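Local coordinates for DNA protection during starvation protein (Halobacterium salinarum, PDB 1MOJ) that probably protects DNA from oxidative damage by oxidising ferrous iron with hydrogen peroxide and storing it as ferric mineral inside a hollow dodecamer, at residues A39-L44 / E72-V77. Residues are numbered along the deposited sequence; the frame is centred on the assembly and turned at random.
Sequences ANVYVL and ETAEEV
Val41 reaches across to Ala74 and Val77 with its CG1 methyl, which rests 3.0 Å from Ala74 O, a close CH-to-carbonyl approach. Standing anti to the backbone N (chi1 173°), this branch is turned toward 72-77, and the two valines lie roughly perpendicular to each other, with Val41 CG1 4.2 Å from Val77 CG1. One turn along, the CD2 methyl of Leu44 meets Ala74 CB at 4.2 Å, so the small alanine accepts both larger side chains. The axes of 39-44 and 72-77 approach to 8.6 Å, with N-to-C directions 156° apart. Their parent helices, 24-54 and 60-87, pack antiparallel as the first pair of the ferritin-like four-helix bundle. Leu44 and Val77 continue into its other pair, against helices 115-142 and 146-169 respectively. Beside the apolar seam, the Tyr42 and Glu75 side chains run alongside each other in the same direction, and Tyr42 OH is 4.1 Å from Glu75 CG. A water bridges the helices, 3.0 Å from Tyr42 OH and donating to Glu75 O at 2.8 Å. The polar ends of both side chains reach the subunit interface, where Tyr45 OH of the second subunit hydrogen-bonds Tyr42 OH and Glu75 OE2. The carboxylate of Glu75, implicated in iron nucleation, comes close there to that of Glu75 of the second subunit.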
ATOM      1  N   ALA A  39     -20.108 -13.638  26.474  1.00 13.80           N
ATOM      2  CA  ALA A  39     -20.040 -12.946  27.758  1.00 14.30           C
ATOM      3  C   ALA A  39     -18.631 -12.999  28.327  1.00 12.92           C
ATOM      4  O   ALA A  39     -18.097 -11.980  28.759  1.00 14.01           O
ATOM      5  CB  ALA A  39     -21.035 -13.570  28.752  1.00 13.68           C
ATOM      6  N   ASN A  40     -18.027 -14.183  28.312  1.00 13.54           N
ATOM      7  CA  ASN A  40     -16.680 -14.350  28.844  1.00 13.43           C
ATOM      8  C   ASN A  40     -15.647 -13.624  28.012  1.00 14.02           C
ATOM      9  O   ASN A  40     -14.727 -13.021  28.564  1.00 12.50           O
ATOM     10  CB  ASN A  40     -16.302 -15.828  28.932  1.00 12.87           C
ATOM     11  CG  ASN A  40     -17.052 -16.551  30.032  1.00 12.89           C
ATOM     12  OD1 ASN A  40     -17.329 -15.973  31.087  1.00 13.00           O
ATOM     13  ND2 ASN A  40     -17.369 -17.815  29.802  1.00 13.13           N
ATOM     14  N   VAL A  41     -15.800 -13.681  26.689  1.00 13.10           N
ATOM     15  CA  VAL A  41     -14.847 -13.035  25.799  1.00 12.27           C
ATOM     16  C   VAL A  41     -14.875 -11.523  25.967  1.00 12.62           C
ATOM     17  O   VAL A  41     -13.830 -10.875  25.916  1.00 13.57           O
ATOM     18  CB  VAL A  41     -15.106 -13.404  24.320  1.00 12.30           C
ATOM     19  CG1 VAL A  41     -14.203 -12.588  23.406  1.00 10.99           C
ATOM     20  CG2 VAL A  41     -14.812 -14.882  24.104  1.00 11.95           C
ATOM     21  N   TYR A  42     -16.058 -10.955  26.186  1.00 11.89           N
ATOM     22  CA  TYR A  42     -16.137  -9.516  26.359  1.00 12.24           C
ATOM     23  C   TYR A  42     -15.598  -9.045  27.707  1.00 12.97           C
ATOM     24  O   TYR A  42     -15.069  -7.940  27.801  1.00 12.39           O
ATOM     25  CB  TYR A  42     -17.563  -9.017  26.132  1.00 11.92           C
ATOM     26  CG  TYR A  42     -17.660  -8.119  24.922  1.00 10.86           C
ATOM     27  CD1 TYR A  42     -18.698  -8.264  24.004  1.00  9.73           C
ATOM     28  CD2 TYR A  42     -16.687  -7.150  24.677  1.00  9.54           C
ATOM     29  CE1 TYR A  42     -18.771  -7.466  22.861  1.00 11.49           C
ATOM     30  CE2 TYR A  42     -16.742  -6.348  23.537  1.00 12.04           C
ATOM     31  CZ  TYR A  42     -17.788  -6.512  22.633  1.00 11.55           C
ATOM     32  OH  TYR A  42     -17.851  -5.725  21.512  1.00 14.12           O
ATOM     33  N   VAL A  43     -15.723  -9.862  28.754  1.00 13.09           N
ATOM     34  CA  VAL A  43     -15.162  -9.454  30.041  1.00 13.56           C
ATOM     35  C   VAL A  43     -13.646  -9.542  29.879  1.00 12.24           C
ATOM     36  O   VAL A  43     -12.913  -8.711  30.407  1.00 12.69           O
ATOM     37  CB  VAL A  43     -15.606 -10.363  31.228  1.00 15.93           C
ATOM     38  CG1 VAL A  43     -17.126 -10.402  31.334  1.00 15.05           C
ATOM     39  CG2 VAL A  43     -15.049 -11.735  31.062  1.00 19.54           C
ATOM     40  N   LEU A  44     -13.180 -10.552  29.141  1.00 10.82           N
ATOM     41  CA  LEU A  44     -11.753 -10.710  28.881  1.00 10.06           C
ATOM     42  C   LEU A  44     -11.260  -9.457  28.169  1.00 10.80           C
ATOM     43  O   LEU A  44     -10.245  -8.855  28.558  1.00  9.58           O
ATOM     44  CB  LEU A  44     -11.494 -11.930  27.995  1.00  9.23           C
ATOM     45  CG  LEU A  44     -10.068 -12.062  27.418  1.00  9.79           C
ATOM     46  CD1 LEU A  44      -9.073 -12.265  28.535  1.00 10.38           C
ATOM     47  CD2 LEU A  44     -10.000 -13.217  26.445  1.00 10.70           C
ATOM     48  N   GLU A  72      -7.836  -6.408  21.046  1.00 10.28           N
ATOM     49  CA  GLU A  72      -8.414  -6.325  19.711  1.00 12.21           C
ATOM     50  C   GLU A  72      -8.881  -7.706  19.240  1.00 11.90           C
ATOM     51  O   GLU A  72      -9.973  -7.857  18.672  1.00 10.96           O
ATOM     52  CB  GLU A  72      -7.391  -5.748  18.739  1.00 16.34           C
ATOM     53  CG  GLU A  72      -7.928  -5.546  17.338  1.00 24.78           C
ATOM     54  CD  GLU A  72      -6.935  -4.853  16.433  1.00 29.25           C
ATOM     55  OE1 GLU A  72      -5.764  -5.301  16.373  1.00 33.01           O
ATOM     56  OE2 GLU A  72      -7.327  -3.868  15.776  1.00 32.89           O
ATOM     57  N   THR A  73      -8.047  -8.713  19.472  1.00 11.54           N
ATOM     58  CA  THR A  73      -8.389 -10.076  19.088  1.00 11.77           C
ATOM     59  C   THR A  73      -9.642 -10.549  19.836  1.00 11.86           C
ATOM     60  O   THR A  73     -10.546 -11.129  19.235  1.00 11.22           O
ATOM     61  CB  THR A  73      -7.204 -11.052  19.363  1.00 10.84           C
ATOM     62  OG1 THR A  73      -6.166 -10.809  18.407  1.00 12.60           O
ATOM     63  CG2 THR A  73      -7.650 -12.512  19.239  1.00 10.67           C
ATOM     64  N   ALA A  74      -9.702 -10.284  21.138  1.00 13.16           N
ATOM     65  CA  ALA A  74     -10.846 -10.689  21.948  1.00 14.13           C
ATOM     66  C   ALA A  74     -12.104  -9.995  21.452  1.00 14.82           C
ATOM     67  O   ALA A  74     -13.190 -10.587  21.420  1.00 14.55           O
ATOM     68  CB  ALA A  74     -10.602 -10.351  23.421  1.00 13.80           C
ATOM     69  N   GLU A  75     -11.955  -8.743  21.033  1.00 15.83           N
ATOM     70  CA  GLU A  75     -13.090  -7.974  20.540  1.00 16.31           C
ATOM     71  C   GLU A  75     -13.605  -8.528  19.220  1.00 17.62           C
ATOM     72  O   GLU A  75     -14.817  -8.554  18.972  1.00 18.24           O
ATOM     73  CB  GLU A  75     -12.705  -6.511  20.382  1.00 18.34           C
ATOM     74  CG  GLU A  75     -13.881  -5.569  20.521  1.00 24.71           C
ATOM     75  CD  GLU A  75     -14.165  -4.794  19.252  1.00 28.08           C
ATOM     76  OE1 GLU A  75     -14.371  -5.424  18.186  1.00 29.02           O
ATOM     77  OE2 GLU A  75     -14.186  -3.547  19.327  1.00 30.99           O
ATOM     78  N   GLU A  76     -12.689  -8.979  18.369  1.00 17.71           N
ATOM     79  CA  GLU A  76     -13.078  -9.545  17.092  1.00 17.56           C
ATOM     80  C   GLU A  76     -13.757 -10.896  17.292  1.00 16.93           C
ATOM     81  O   GLU A  76     -14.718 -11.238  16.589  1.00 14.98           O
ATOM     82  CB  GLU A  76     -11.851  -9.697  16.197  1.00 22.68           C
ATOM     83  CG  GLU A  76     -11.302  -8.355  15.723  1.00 30.67           C
ATOM     84  CD  GLU A  76     -10.154  -8.502  14.742  1.00 35.47           C
ATOM     85  OE1 GLU A  76     -10.184  -9.457  13.931  1.00 40.36           O
ATOM     86  OE2 GLU A  76      -9.230  -7.657  14.770  1.00 39.11           O
ATOM     87  N   VAL A  77     -13.251 -11.673  18.244  1.00 14.04           N
ATOM     88  CA  VAL A  77     -13.846 -12.974  18.523  1.00 12.94           C
ATOM     89  C   VAL A  77     -15.272 -12.760  19.027  1.00 11.96           C
ATOM     90  O   VAL A  77     -16.204 -13.457  18.607  1.00 10.74           O
ATOM     91  CB  VAL A  77     -13.028 -13.765  19.578  1.00 11.62           C
ATOM     92  CG1 VAL A  77     -13.804 -14.996  20.038  1.00 10.91           C
ATOM     93  CG2 VAL A  77     -11.691 -14.181  18.982  1.00 10.98           C
TER
HETATM   94  O   HOH W   1     -17.226  -7.081  18.865  1.00 25.92           O